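CurD (Moorea producens 3L, PDB 5KP7) probably acts as a hydroxymethylglutaryl-CoA synthase-like acyltransferase of the thiolase-like superfamily, and binds 4'-phosphopantetheine. Local coordinates at residues Val281-Met289 against Ile300-Val308; Val308-Gln316 against Leu328-Gly337. The protein carries 3 engineered substitutions. All coordinates share one frame; numbering follows the deposited sequence.

Interaction 1. Residues Val281-Met289 against Ile300-Val308; sequences VKGAHRNMM and IEADFQRRV
H285 and D303 both carry CG anti to the backbone N (chi1 168° for H285), and from their facing helices this swings an imidazole and a carboxylate into almost one plane, 15° apart. NE2 of H285 donates to OD2 of D303 at 2.7 Å, the oxygen lying in the ring plane and offering its anti lone pair. The syn side of the carboxylate is taken by R307 of the same helix, which grips it side-on: NE reaches OD1 and NH1 reaches OD2 of D303 at 2.9 Å. OD2 thus accepts from two donors, and salt bridges to R307 and R306 probably offset the charge of the buried aspartate, which suits an acidic residue inside a helix pair. NH2 of R307 turns instead to the carbonyls of Y264 and F268.

The imidazole is also held on both faces. CG2 of V308 lies over one, 3.9 Å from the ring centroid of H285. CG of M289 lies 3.4 Å above the opposite face of H285, off toward one side, and the bends beyond it carry SD to the guanidinium edge of R307, 3.7 Å from NH1. As a knob, H285 fills a hole formed by I300, D303, F304 and R307.

On the more exposed side of the contact, K282 stretches its extended chain across the F304 ring, CG 3.8 Å from the centroid and nearly over its centre. The long aliphatic part suits this CH-pi contact, while NZ goes on to a salt bridge with E301 OE1 at 3.4 Å. I300 sets CG1 against M289 CB and CG2 against R286 CA and CB. These are two consecutive helices of the HMG-CoA synthase fold, segments 281-289 and 300-307 meeting at 125°, with V281, H285, R307 and V308 resting on strand 270-273.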
ATOM      1  N   VAL A 281       2.055   4.217   9.560  1.00 24.18           N
ATOM      2  CA  VAL A 281       3.328   3.531   9.512  1.00 23.89           C
ATOM      3  C   VAL A 281       4.258   4.080  10.616  1.00 24.23           C
ATOM      4  O   VAL A 281       4.932   3.318  11.301  1.00 24.33           O
ATOM      5  CB  VAL A 281       3.946   3.624   8.093  1.00 23.54           C
ATOM      6  CG1 VAL A 281       5.370   3.081   8.054  1.00 23.80           C
ATOM      7  CG2 VAL A 281       3.049   2.879   7.099  1.00 23.26           C
ATOM      8  N   LYS A 282       4.233   5.390  10.815  1.00 24.76           N
ATOM      9  CA  LYS A 282       4.978   5.996  11.938  1.00 25.68           C
ATOM     10  C   LYS A 282       4.518   5.395  13.265  1.00 25.88           C
ATOM     11  O   LYS A 282       5.343   5.013  14.098  1.00 26.65           O
ATOM     12  CB  LYS A 282       4.846   7.524  11.914  1.00 26.62           C
ATOM     13  CG  LYS A 282       5.674   8.229  12.992  1.00 28.12           C
ATOM     14  CD  LYS A 282       5.754   9.733  12.691  1.00 29.28           C
ATOM     15  CE  LYS A 282       6.338  10.502  13.815  1.00 31.38           C
ATOM     16  NZ  LYS A 282       6.433  11.950  13.471  1.00 31.81           N
ATOM     17  N   GLY A 283       3.204   5.246  13.446  1.00 25.96           N
ATOM     18  CA  GLY A 283       2.666   4.576  14.640  1.00 26.14           C
ATOM     19  C   GLY A 283       3.061   3.113  14.809  1.00 25.87           C
ATOM     20  O   GLY A 283       3.390   2.677  15.910  1.00 26.02           O
ATOM     21  N   ALA A 284       3.035   2.356  13.715  1.00 25.28           N
ATOM     22  CA  ALA A 284       3.464   0.954  13.741  1.00 25.19           C
ATOM     23  C   ALA A 284       4.942   0.782  14.099  1.00 25.74           C
ATOM     24  O   ALA A 284       5.301  -0.040  14.947  1.00 25.65           O
ATOM     25  CB  ALA A 284       3.141   0.270  12.416  1.00 24.74           C
ATOM     26  N   HIS A 285       5.792   1.592  13.475  1.00 25.73           N
ATOM     27  CA  HIS A 285       7.217   1.555  13.744  1.00 26.34           C
ATOM     28  C   HIS A 285       7.468   1.903  15.224  1.00 27.09           C
ATOM     29  O   HIS A 285       8.286   1.253  15.871  1.00 27.48           O
ATOM     30  CB  HIS A 285       7.955   2.533  12.813  1.00 26.51           C
ATOM     31  CG  HIS A 285       9.375   2.791  13.196  1.00 27.33           C
ATOM     32  ND1 HIS A 285       9.743   3.906  13.912  1.00 28.21           N
ATOM     33  CD2 HIS A 285      10.511   2.094  12.975  1.00 27.77           C
ATOM     34  CE1 HIS A 285      11.044   3.885  14.126  1.00 28.49           C
ATOM     35  NE2 HIS A 285      11.534   2.798  13.564  1.00 28.46           N
ATOM     36  N   ARG A 286       6.760   2.903  15.731  1.00 27.48           N
ATOM     37  CA  ARG A 286       6.901   3.312  17.133  1.00 29.46           C
ATOM     38  C   ARG A 286       6.506   2.153  18.057  1.00 29.19           C
ATOM     39  O   ARG A 286       7.232   1.823  19.004  1.00 29.14           O
ATOM     40  CB  ARG A 286       6.041   4.535  17.411  1.00 31.28           C
ATOM     41  CG  ARG A 286       6.002   5.003  18.876  1.00 34.11           C
ATOM     42  CD  ARG A 286       4.703   5.765  19.130  1.00 37.38           C
ATOM     43  NE  ARG A 286       4.655   6.920  18.297  1.00 40.84           N
ATOM     44  CZ  ARG A 286       3.647   7.376  17.555  1.00 41.62           C
ATOM     45  NH1 ARG A 286       2.417   6.872  17.550  1.00 41.81           N
ATOM     46  NH2 ARG A 286       3.899   8.458  16.833  1.00 44.01           N
ATOM     47  N   ASN A 287       5.386   1.498  17.746  1.00 28.80           N
ATOM     48  CA  ASN A 287       4.931   0.366  18.559  1.00 29.37           C
ATOM     49  C   ASN A 287       5.957  -0.773  18.565  1.00 29.26           C
ATOM     50  O   ASN A 287       6.286  -1.344  19.615  1.00 28.98           O
ATOM     51  CB  ASN A 287       3.569  -0.114  18.050  1.00 29.90           C
ATOM     52  CG  ASN A 287       2.955  -1.186  18.929  1.00 31.51           C
ATOM     53  OD1 ASN A 287       2.568  -2.252  18.438  1.00 33.37           O
ATOM     54  ND2 ASN A 287       2.817  -0.896  20.204  1.00 32.79           N
ATOM     55  N   MET A 288       6.485  -1.095  17.389  1.00 28.41           N
ATOM     56  CA  MET A 288       7.515  -2.116  17.295  1.00 29.09           C
ATOM     57  C   MET A 288       8.793  -1.774  18.076  1.00 29.65           C
ATOM     58  O   MET A 288       9.335  -2.623  18.796  1.00 29.39           O
ATOM     59  CB  MET A 288       7.884  -2.385  15.838  1.00 28.85           C
ATOM     60  CG  MET A 288       6.739  -2.966  14.999  1.00 28.67           C
ATOM     61  SD  MET A 288       6.410  -4.705  15.340  1.00 30.19           S
ATOM     62  CE  MET A 288       7.762  -5.440  14.436  1.00 30.35           C
ATOM     63  N   MET A 289       9.278  -0.540  17.912  1.00 29.87           N
ATOM     64  CA  MET A 289      10.488  -0.083  18.624  1.00 31.65           C
ATOM     65  C   MET A 289      10.289  -0.070  20.153  1.00 33.13           C
ATOM     66  O   MET A 289      11.187  -0.493  20.894  1.00 33.84           O
ATOM     67  CB  MET A 289      10.942   1.288  18.126  1.00 31.49           C
ATOM     68  CG  MET A 289      11.529   1.292  16.710  1.00 31.31           C
ATOM     69  SD  MET A 289      13.096   0.412  16.564  1.00 32.75           S
ATOM     70  CE  MET A 289      14.221   1.530  17.386  1.00 33.41           C
ATOM     71  N   ILE A 300      13.256   6.856  19.045  1.00 30.85           N
ATOM     72  CA  ILE A 300      12.325   6.249  18.071  1.00 29.58           C
ATOM     73  C   ILE A 300      12.117   7.192  16.904  1.00 28.74           C
ATOM     74  O   ILE A 300      12.123   6.745  15.739  1.00 27.62           O
ATOM     75  CB  ILE A 300      10.973   5.866  18.724  1.00 29.89           C
ATOM     76  CG1 ILE A 300      11.222   4.678  19.676  1.00 30.55           C
ATOM     77  CG2 ILE A 300       9.907   5.575  17.680  1.00 29.28           C
ATOM     78  CD1 ILE A 300       9.995   4.218  20.449  1.00 31.09           C
ATOM     79  N   GLU A 301      11.927   8.482  17.193  1.00 28.68           N
ATOM     80  CA  GLU A 301      11.688   9.451  16.119  1.00 28.40           C
ATOM     81  C   GLU A 301      12.911   9.588  15.205  1.00 28.23           C
ATOM     82  O   GLU A 301      12.755   9.693  13.978  1.00 27.53           O
ATOM     83  CB  GLU A 301      11.211  10.808  16.676  1.00 29.49           C
ATOM     84  CG  GLU A 301      11.115  11.940  15.638  1.00 29.78           C
ATOM     85  CD  GLU A 301      10.227  11.673  14.439  1.00 29.84           C
ATOM     86  OE1 GLU A 301       9.416  10.709  14.444  1.00 29.95           O
ATOM     87  OE2 GLU A 301      10.368  12.427  13.424  1.00 29.60           O
ATOM     88  N   ALA A 302      14.116   9.602  15.786  1.00 28.12           N
ATOM     89  CA  ALA A 302      15.336   9.634  14.962  1.00 28.22           C
ATOM     90  C   ALA A 302      15.434   8.386  14.083  1.00 27.89           C
ATOM     91  O   ALA A 302      15.793   8.471  12.913  1.00 27.56           O
ATOM     92  CB  ALA A 302      16.581   9.765  15.831  1.00 28.90           C
ATOM     93  N   ASP A 303      15.093   7.225  14.663  1.00 28.10           N
ATOM     94  CA  ASP A 303      15.126   5.974  13.937  1.00 27.66           C
ATOM     95  C   ASP A 303      14.090   5.976  12.812  1.00 26.31           C
ATOM     96  O   ASP A 303      14.389   5.493  11.694  1.00 25.54           O
ATOM     97  CB  ASP A 303      14.894   4.785  14.893  1.00 28.59           C
ATOM     98  CG  ASP A 303      15.143   3.455  14.220  1.00 29.21           C
ATOM     99  OD1 ASP A 303      16.329   3.131  13.909  1.00 31.12           O
ATOM    100  OD2 ASP A 303      14.168   2.741  13.954  1.00 29.50           O
ATOM    101  N   PHE A 304      12.897   6.523  13.087  1.00 25.44           N
ATOM    102  CA  PHE A 304      11.866   6.679  12.063  1.00 24.82           C
ATOM    103  C   PHE A 304      12.390   7.487  10.860  1.00 24.70           C
ATOM    104  O   PHE A 304      12.249   7.079   9.694  1.00 23.75           O
ATOM    105  CB  PHE A 304      10.611   7.326  12.634  1.00 24.81           C
ATOM    106  CG  PHE A 304       9.597   7.661  11.603  1.00 24.51           C
ATOM    107  CD1 PHE A 304       8.805   6.670  11.054  1.00 23.88           C
ATOM    108  CD2 PHE A 304       9.459   8.961  11.137  1.00 24.94           C
ATOM    109  CE1 PHE A 304       7.869   6.972  10.074  1.00 23.65           C
ATOM    110  CE2 PHE A 304       8.529   9.270  10.151  1.00 24.51           C
ATOM    111  CZ  PHE A 304       7.732   8.279   9.619  1.00 23.99           C
ATOM    112  N   GLN A 305      12.994   8.637  11.139  1.00 24.99           N
ATOM    113  CA  GLN A 305      13.459   9.479  10.038  1.00 25.44           C
ATOM    114  C   GLN A 305      14.540   8.797   9.220  1.00 25.84           C
ATOM    115  O   GLN A 305      14.569   8.913   8.000  1.00 25.42           O
ATOM    116  CB  GLN A 305      13.939  10.848  10.523  1.00 26.19           C
ATOM    117  CG  GLN A 305      14.097  11.842   9.381  1.00 26.63           C
ATOM    118  CD  GLN A 305      14.480  13.222   9.841  1.00 27.57           C
ATOM    119  OE1 GLN A 305      13.622  14.055  10.091  1.00 27.81           O
ATOM    120  NE2 GLN A 305      15.798  13.475  10.008  1.00 28.82           N
ATOM    121  N   ARG A 306      15.437   8.086   9.896  1.00 26.87           N
ATOM    122  CA  ARG A 306      16.562   7.430   9.229  1.00 27.85           C
ATOM    123  C   ARG A 306      16.117   6.236   8.392  1.00 26.80           C
ATOM    124  O   ARG A 306      16.559   6.093   7.263  1.00 26.49           O
ATOM    125  CB  ARG A 306      17.585   6.961  10.260  1.00 30.07           C
ATOM    126  CG  ARG A 306      18.815   6.294   9.659  1.00 32.67           C
ATOM    127  CD  ARG A 306      19.905   6.007  10.685  1.00 35.77           C
ATOM    128  NE  ARG A 306      19.402   5.157  11.772  1.00 38.17           N
ATOM    129  CZ  ARG A 306      19.507   3.830  11.863  1.00 39.77           C
ATOM    130  NH1 ARG A 306      19.002   3.231  12.948  1.00 41.81           N
ATOM    131  NH2 ARG A 306      20.108   3.090  10.928  1.00 39.48           N
ATOM    132  N   ARG A 307      15.269   5.381   8.963  1.00 25.89           N
ATOM    133  CA  ARG A 307      15.004   4.064   8.389  1.00 25.32           C
ATOM    134  C   ARG A 307      13.666   3.920   7.664  1.00 24.46           C
ATOM    135  O   ARG A 307      13.518   3.024   6.853  1.00 23.60           O
ATOM    136  CB  ARG A 307      15.115   2.966   9.442  1.00 25.76           C
ATOM    137  CG  ARG A 307      16.495   2.855  10.096  1.00 26.83           C
ATOM    138  CD  ARG A 307      16.748   1.463  10.660  1.00 27.47           C
ATOM    139  NE  ARG A 307      15.885   1.211  11.806  1.00 27.98           N
ATOM    140  CZ  ARG A 307      15.435   0.016  12.209  1.00 27.87           C
ATOM    141  NH1 ARG A 307      14.674  -0.048  13.287  1.00 28.00           N
ATOM    142  NH2 ARG A 307      15.776  -1.108  11.589  1.00 27.86           N
ATOM    143  N   VAL A 308      12.706   4.782   7.989  1.00 24.24           N
ATOM    144  CA  VAL A 308      11.334   4.618   7.509  1.00 23.69           C
ATOM    145  C   VAL A 308      10.892   5.770   6.600  1.00 23.38           C
ATOM    146  O   VAL A 308      10.237   5.534   5.574  1.00 22.48           O
ATOM    147  CB  VAL A 308      10.369   4.476   8.685  1.00 23.80           C
ATOM    148  CG1 VAL A 308       8.969   4.165   8.174  1.00 23.62           C
ATOM    149  CG2 VAL A 308      10.853   3.407   9.646  1.00 24.14           C
TER

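Interaction 2. Residues Val308-Gln316 against Leu328-Gly337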
ATOM      1  N   VAL A 308      12.706   4.782   7.989  1.00 24.24           N
ATOM      2  CA  VAL A 308      11.334   4.618   7.509  1.00 23.69           C
ATOM      3  C   VAL A 308      10.892   5.770   6.600  1.00 23.38           C
ATOM      4  O   VAL A 308      10.237   5.534   5.574  1.00 22.48           O
ATOM      5  CB  VAL A 308      10.369   4.476   8.685  1.00 23.80           C
ATOM      6  CG1 VAL A 308       8.969   4.165   8.174  1.00 23.62           C
ATOM      7  CG2 VAL A 308      10.853   3.407   9.646  1.00 24.14           C
ATOM      8  N   MET A 309      11.249   7.007   6.927  1.00 23.59           N
ATOM      9  CA  MET A 309      10.851   8.122   6.088  1.00 24.04           C
ATOM     10  C   MET A 309      11.239   7.987   4.586  1.00 23.45           C
ATOM     11  O   MET A 309      10.453   8.377   3.712  1.00 23.09           O
ATOM     12  CB  MET A 309      11.353   9.432   6.705  1.00 25.48           C
ATOM     13  CG  MET A 309      10.770  10.665   6.122  1.00 26.83           C
ATOM     14  SD  MET A 309       9.006  10.876   6.521  1.00 27.17           S
ATOM     15  CE  MET A 309       8.676  11.543   4.927  1.00 28.06           C
ATOM     16  N   PRO A 310      12.429   7.425   4.259  1.00 23.37           N
ATOM     17  CA  PRO A 310      12.775   7.363   2.823  1.00 23.41           C
ATOM     18  C   PRO A 310      11.736   6.581   1.995  1.00 22.83           C
ATOM     19  O   PRO A 310      11.381   7.008   0.880  1.00 22.78           O
ATOM     20  CB  PRO A 310      14.148   6.667   2.824  1.00 23.60           C
ATOM     21  CG  PRO A 310      14.735   7.118   4.131  1.00 24.08           C
ATOM     22  CD  PRO A 310      13.590   7.088   5.105  1.00 23.67           C
ATOM     23  N   GLY A 311      11.214   5.516   2.571  1.00 23.61           N
ATOM     24  CA  GLY A 311      10.167   4.703   1.917  1.00 23.42           C
ATOM     25  C   GLY A 311       8.839   5.408   1.766  1.00 23.58           C
ATOM     26  O   GLY A 311       8.028   5.050   0.879  1.00 23.74           O
ATOM     27  N   LEU A 312       8.568   6.402   2.612  1.00 23.77           N
ATOM     28  CA  LEU A 312       7.301   7.138   2.532  1.00 24.04           C
ATOM     29  C   LEU A 312       7.240   8.194   1.440  1.00 24.39           C
ATOM     30  O   LEU A 312       6.173   8.635   1.080  1.00 25.55           O
ATOM     31  CB  LEU A 312       6.960   7.771   3.886  1.00 24.68           C
ATOM     32  CG  LEU A 312       6.781   6.729   4.997  1.00 25.17           C
ATOM     33  CD1 LEU A 312       6.538   7.434   6.317  1.00 26.05           C
ATOM     34  CD2 LEU A 312       5.641   5.763   4.706  1.00 25.19           C
ATOM     35  N   VAL A 313       8.382   8.626   0.924  1.00 24.36           N
ATOM     36  CA  VAL A 313       8.433   9.752   0.013  1.00 24.62           C
ATOM     37  C   VAL A 313       7.502   9.549  -1.192  1.00 24.34           C
ATOM     38  O   VAL A 313       6.688  10.425  -1.474  1.00 24.41           O
ATOM     39  CB  VAL A 313       9.879  10.038  -0.446  1.00 25.30           C
ATOM     40  CG1 VAL A 313       9.924  11.081  -1.558  1.00 25.56           C
ATOM     41  CG2 VAL A 313      10.719  10.492   0.745  1.00 25.59           C
ATOM     42  N   TYR A 314       7.662   8.456  -1.927  1.00 24.18           N
ATOM     43  CA  TYR A 314       6.805   8.249  -3.102  1.00 24.03           C
ATOM     44  C   TYR A 314       5.379   7.872  -2.711  1.00 23.90           C
ATOM     45  O   TYR A 314       4.431   8.252  -3.397  1.00 23.57           O
ATOM     46  CB  TYR A 314       7.357   7.198  -4.054  1.00 24.19           C
ATOM     47  CG  TYR A 314       8.675   7.546  -4.688  1.00 25.01           C
ATOM     48  CD1 TYR A 314       9.091   8.869  -4.838  1.00 25.90           C
ATOM     49  CD2 TYR A 314       9.510   6.542  -5.135  1.00 25.31           C
ATOM     50  CE1 TYR A 314      10.313   9.164  -5.428  1.00 26.93           C
ATOM     51  CE2 TYR A 314      10.724   6.822  -5.724  1.00 26.50           C
ATOM     52  CZ  TYR A 314      11.115   8.135  -5.886  1.00 27.17           C
ATOM     53  OH  TYR A 314      12.339   8.465  -6.459  1.00 28.50           O
ATOM     54  N   CYS A 315       5.225   7.178  -1.597  1.00 24.21           N
ATOM     55  CA  CYS A 315       3.885   6.821  -1.105  1.00 24.57           C
ATOM     56  C   CYS A 315       3.025   8.064  -0.886  1.00 25.35           C
ATOM     57  O   CYS A 315       1.831   8.055  -1.227  1.00 24.97           O
ATOM     58  CB  CYS A 315       4.002   5.976   0.176  1.00 24.76           C
ATOM     59  SG  CYS A 315       4.705   4.347  -0.118  1.00 26.33           S
ATOM     60  N   GLN A 316       3.631   9.138  -0.377  1.00 26.07           N
ATOM     61  CA  GLN A 316       2.933  10.411  -0.123  1.00 27.33           C
ATOM     62  C   GLN A 316       2.441  11.104  -1.378  1.00 26.91           C
ATOM     63  O   GLN A 316       1.646  12.030  -1.261  1.00 27.30           O
ATOM     64  CB  GLN A 316       3.840  11.429   0.588  1.00 30.03           C
ATOM     65  CG  GLN A 316       4.191  11.042   1.982  1.00 32.45           C
ATOM     66  CD  GLN A 316       5.060  12.124   2.631  1.00 34.19           C
ATOM     67  OE1 GLN A 316       6.118  12.530   2.100  1.00 36.99           O
ATOM     68  NE2 GLN A 316       4.601  12.627   3.745  1.00 35.69           N
ATOM     69  N   LEU A 328       6.100   0.064  -4.019  1.00 21.21           N
ATOM     70  CA  LEU A 328       6.427   1.464  -4.220  1.00 21.93           C
ATOM     71  C   LEU A 328       7.310   1.977  -3.068  1.00 21.87           C
ATOM     72  O   LEU A 328       8.238   2.756  -3.282  1.00 22.13           O
ATOM     73  CB  LEU A 328       5.175   2.321  -4.337  1.00 22.25           C
ATOM     74  CG  LEU A 328       5.461   3.811  -4.613  1.00 23.48           C
ATOM     75  CD1 LEU A 328       6.318   4.007  -5.850  1.00 24.44           C
ATOM     76  CD2 LEU A 328       4.173   4.585  -4.653  1.00 23.90           C
ATOM     77  N   SER A 329       6.965   1.571  -1.843  1.00 21.18           N
ATOM     78  CA  SER A 329       7.787   1.927  -0.680  1.00 21.29           C
ATOM     79  C   SER A 329       9.231   1.428  -0.820  1.00 21.51           C
ATOM     80  O   SER A 329      10.199   2.164  -0.582  1.00 21.48           O
ATOM     81  CB  SER A 329       7.181   1.380   0.597  1.00 21.31           C
ATOM     82  OG  SER A 329       8.010   1.724   1.686  1.00 21.73           O
ATOM     83  N   LEU A 330       9.387   0.196  -1.292  1.00 21.33           N
ATOM     84  CA  LEU A 330      10.725  -0.327  -1.610  1.00 22.07           C
ATOM     85  C   LEU A 330      11.473   0.544  -2.627  1.00 22.30           C
ATOM     86  O   LEU A 330      12.626   0.927  -2.394  1.00 22.76           O
ATOM     87  CB  LEU A 330      10.646  -1.779  -2.101  1.00 22.36           C
ATOM     88  CG  LEU A 330      11.969  -2.381  -2.578  1.00 23.20           C
ATOM     89  CD1 LEU A 330      13.016  -2.451  -1.472  1.00 23.84           C
ATOM     90  CD2 LEU A 330      11.702  -3.764  -3.185  1.00 23.67           C
ATOM     91  N   ALA A 331      10.807   0.888  -3.724  1.00 22.01           N
ATOM     92  CA  ALA A 331      11.418   1.732  -4.735  1.00 22.42           C
ATOM     93  C   ALA A 331      11.797   3.109  -4.129  1.00 22.74           C
ATOM     94  O   ALA A 331      12.859   3.665  -4.424  1.00 23.14           O
ATOM     95  CB  ALA A 331      10.474   1.944  -5.888  1.00 22.17           C
ATOM     96  N   SER A 332      10.907   3.629  -3.274  1.00 22.34           N
ATOM     97  CA  SER A 332      11.160   4.904  -2.590  1.00 22.70           C
ATOM     98  C   SER A 332      12.343   4.838  -1.627  1.00 23.37           C
ATOM     99  O   SER A 332      13.163   5.765  -1.571  1.00 23.79           O
ATOM    100  CB  SER A 332       9.897   5.353  -1.877  1.00 22.35           C
ATOM    101  OG  SER A 332      10.009   6.705  -1.443  1.00 22.30           O
ATOM    102  N   THR A 333      12.427   3.758  -0.865  1.00 23.21           N
ATOM    103  CA  THR A 333      13.570   3.529   0.012  1.00 24.16           C
ATOM    104  C   THR A 333      14.899   3.533  -0.780  1.00 24.96           C
ATOM    105  O   THR A 333      15.875   4.164  -0.383  1.00 25.47           O
ATOM    106  CB  THR A 333      13.399   2.203   0.746  1.00 24.06           C
ATOM    107  OG1 THR A 333      12.317   2.306   1.690  1.00 23.94           O
ATOM    108  CG2 THR A 333      14.657   1.824   1.493  1.00 24.62           C
ATOM    109  N   ILE A 334      14.911   2.823  -1.905  1.00 24.86           N
ATOM    110  CA  ILE A 334      16.125   2.708  -2.725  1.00 26.01           C
ATOM    111  C   ILE A 334      16.550   4.071  -3.270  1.00 26.55           C
ATOM    112  O   ILE A 334      17.727   4.461  -3.154  1.00 27.76           O
ATOM    113  CB  ILE A 334      15.943   1.696  -3.874  1.00 25.62           C
ATOM    114  CG1 ILE A 334      15.756   0.305  -3.272  1.00 25.50           C
ATOM    115  CG2 ILE A 334      17.160   1.708  -4.820  1.00 26.63           C
ATOM    116  CD1 ILE A 334      15.278  -0.735  -4.233  1.00 25.36           C
ATOM    117  N   ASP A 335      15.606   4.812  -3.847  1.00 26.47           N
ATOM    118  CA  ASP A 335      15.926   6.131  -4.402  1.00 27.62           C
ATOM    119  C   ASP A 335      16.307   7.188  -3.368  1.00 27.40           C
ATOM    120  O   ASP A 335      17.189   8.035  -3.618  1.00 28.11           O
ATOM    121  CB  ASP A 335      14.762   6.659  -5.229  1.00 27.93           C
ATOM    122  CG  ASP A 335      14.703   6.059  -6.606  1.00 28.96           C
ATOM    123  OD1 ASP A 335      15.569   5.221  -6.983  1.00 29.79           O
ATOM    124  OD2 ASP A 335      13.731   6.403  -7.300  1.00 30.39           O
ATOM    125  N   ASN A 336      15.654   7.142  -2.209  1.00 26.46           N
ATOM    126  CA  ASN A 336      15.786   8.214  -1.226  1.00 26.67           C
ATOM    127  C   ASN A 336      16.713   7.930  -0.046  1.00 26.96           C
ATOM    128  O   ASN A 336      17.107   8.866   0.654  1.00 27.76           O
ATOM    129  CB  ASN A 336      14.384   8.618  -0.752  1.00 26.08           C
ATOM    130  CG  ASN A 336      13.575   9.216  -1.874  1.00 26.02           C
ATOM    131  OD1 ASN A 336      13.879  10.314  -2.342  1.00 26.80           O
ATOM    132  ND2 ASN A 336      12.586   8.499  -2.339  1.00 25.73           N
ATOM    133  N   GLY A 337      17.105   6.679   0.133  1.00 26.72           N
ATOM    134  CA  GLY A 337      18.054   6.277   1.159  1.00 27.14           C
ATOM    135  C   GLY A 337      19.486   6.256   0.645  1.00 27.97           C
ATOM    136  O   GLY A 337      19.753   6.642  -0.489  1.00 28.51           O
TER
HETATM  137  O   HOH W   1      12.723   3.666   4.195  1.00 23.65           O
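Y314 projects over the helix opposite with its ring turned 84° from the D335 carboxylate, the two side chains crossing at about a right angle. Its hydroxyl donates to OD2 of D335 at 2.6 Å, using the anti lone pair of an oxygen that lies in the plane of the ring. One face of the same ring receives N336, whose ND2 stands 3.8 Å above it near the rim, the amide steeply inclined to the ring. A tyrosine suits this place because its flat body can lie among A331, S332, D335 and N336 as a knob while its far end still meets a charge.

S332 enters the other way, into a hole formed by P310, G311, V313 and Y314. With OG anti to the backbone N, its hydroxyl reaches the backbone of the facing helix at two successive turns, donating to P310 O at 2.7 Å, in the carbonyl plane, and accepting from Y314 N at 3.0 Å along a nearly straight line (167°). One small side chain thereby serves backbone groups of a weakly bonded helix.

These are helices 309-318 and 325-336 of the thiolase-like fold, their segments 309-316 and 328-336 crossing at 120° with axes 6.5 Å apart. Such closeness depends on G311, whose CA lies 4.1 Å from the CA of T333; a CB there would collide with the hydroxyls of S329 and T333. Backbones meet directly: S329 CA points a hydrogen at G311 O, 3.5 Å away. A water accepts from G311 N and also binds T333 OG1, while S272 of strand 270-273 hydrogen-bonds both T333 and S329.

Nearer the backbone of Y314, L328 sets CD1 against its CB, and the Y314 side chain also touches I376, S377 and L380 of helix 376-381.

Overall arrangement
The two interactions follow in series along the chain, interaction 1 closing before interaction 2 opens, with centres about 14 Å apart. V308 belongs to both, at the junction where helix 297-307 hands over to helix 309-318. F304 O probably accepts a hydrogen bond from M309 N there, and F304 also packs on L312, so the two helix pairs touch directly. Both lean on strand 270-273, an outermost strand of the mixed sheet within this chain: interaction 1 through F273 and L271, interaction 2 through S272. Interaction 1 lies farther out, about 21 Å from the chain's centre against 12 Å. Both lie near, but do not line, the phosphopantetheine site: the side chains of V281 and C315 are about 9 and 12 Å from the ligand.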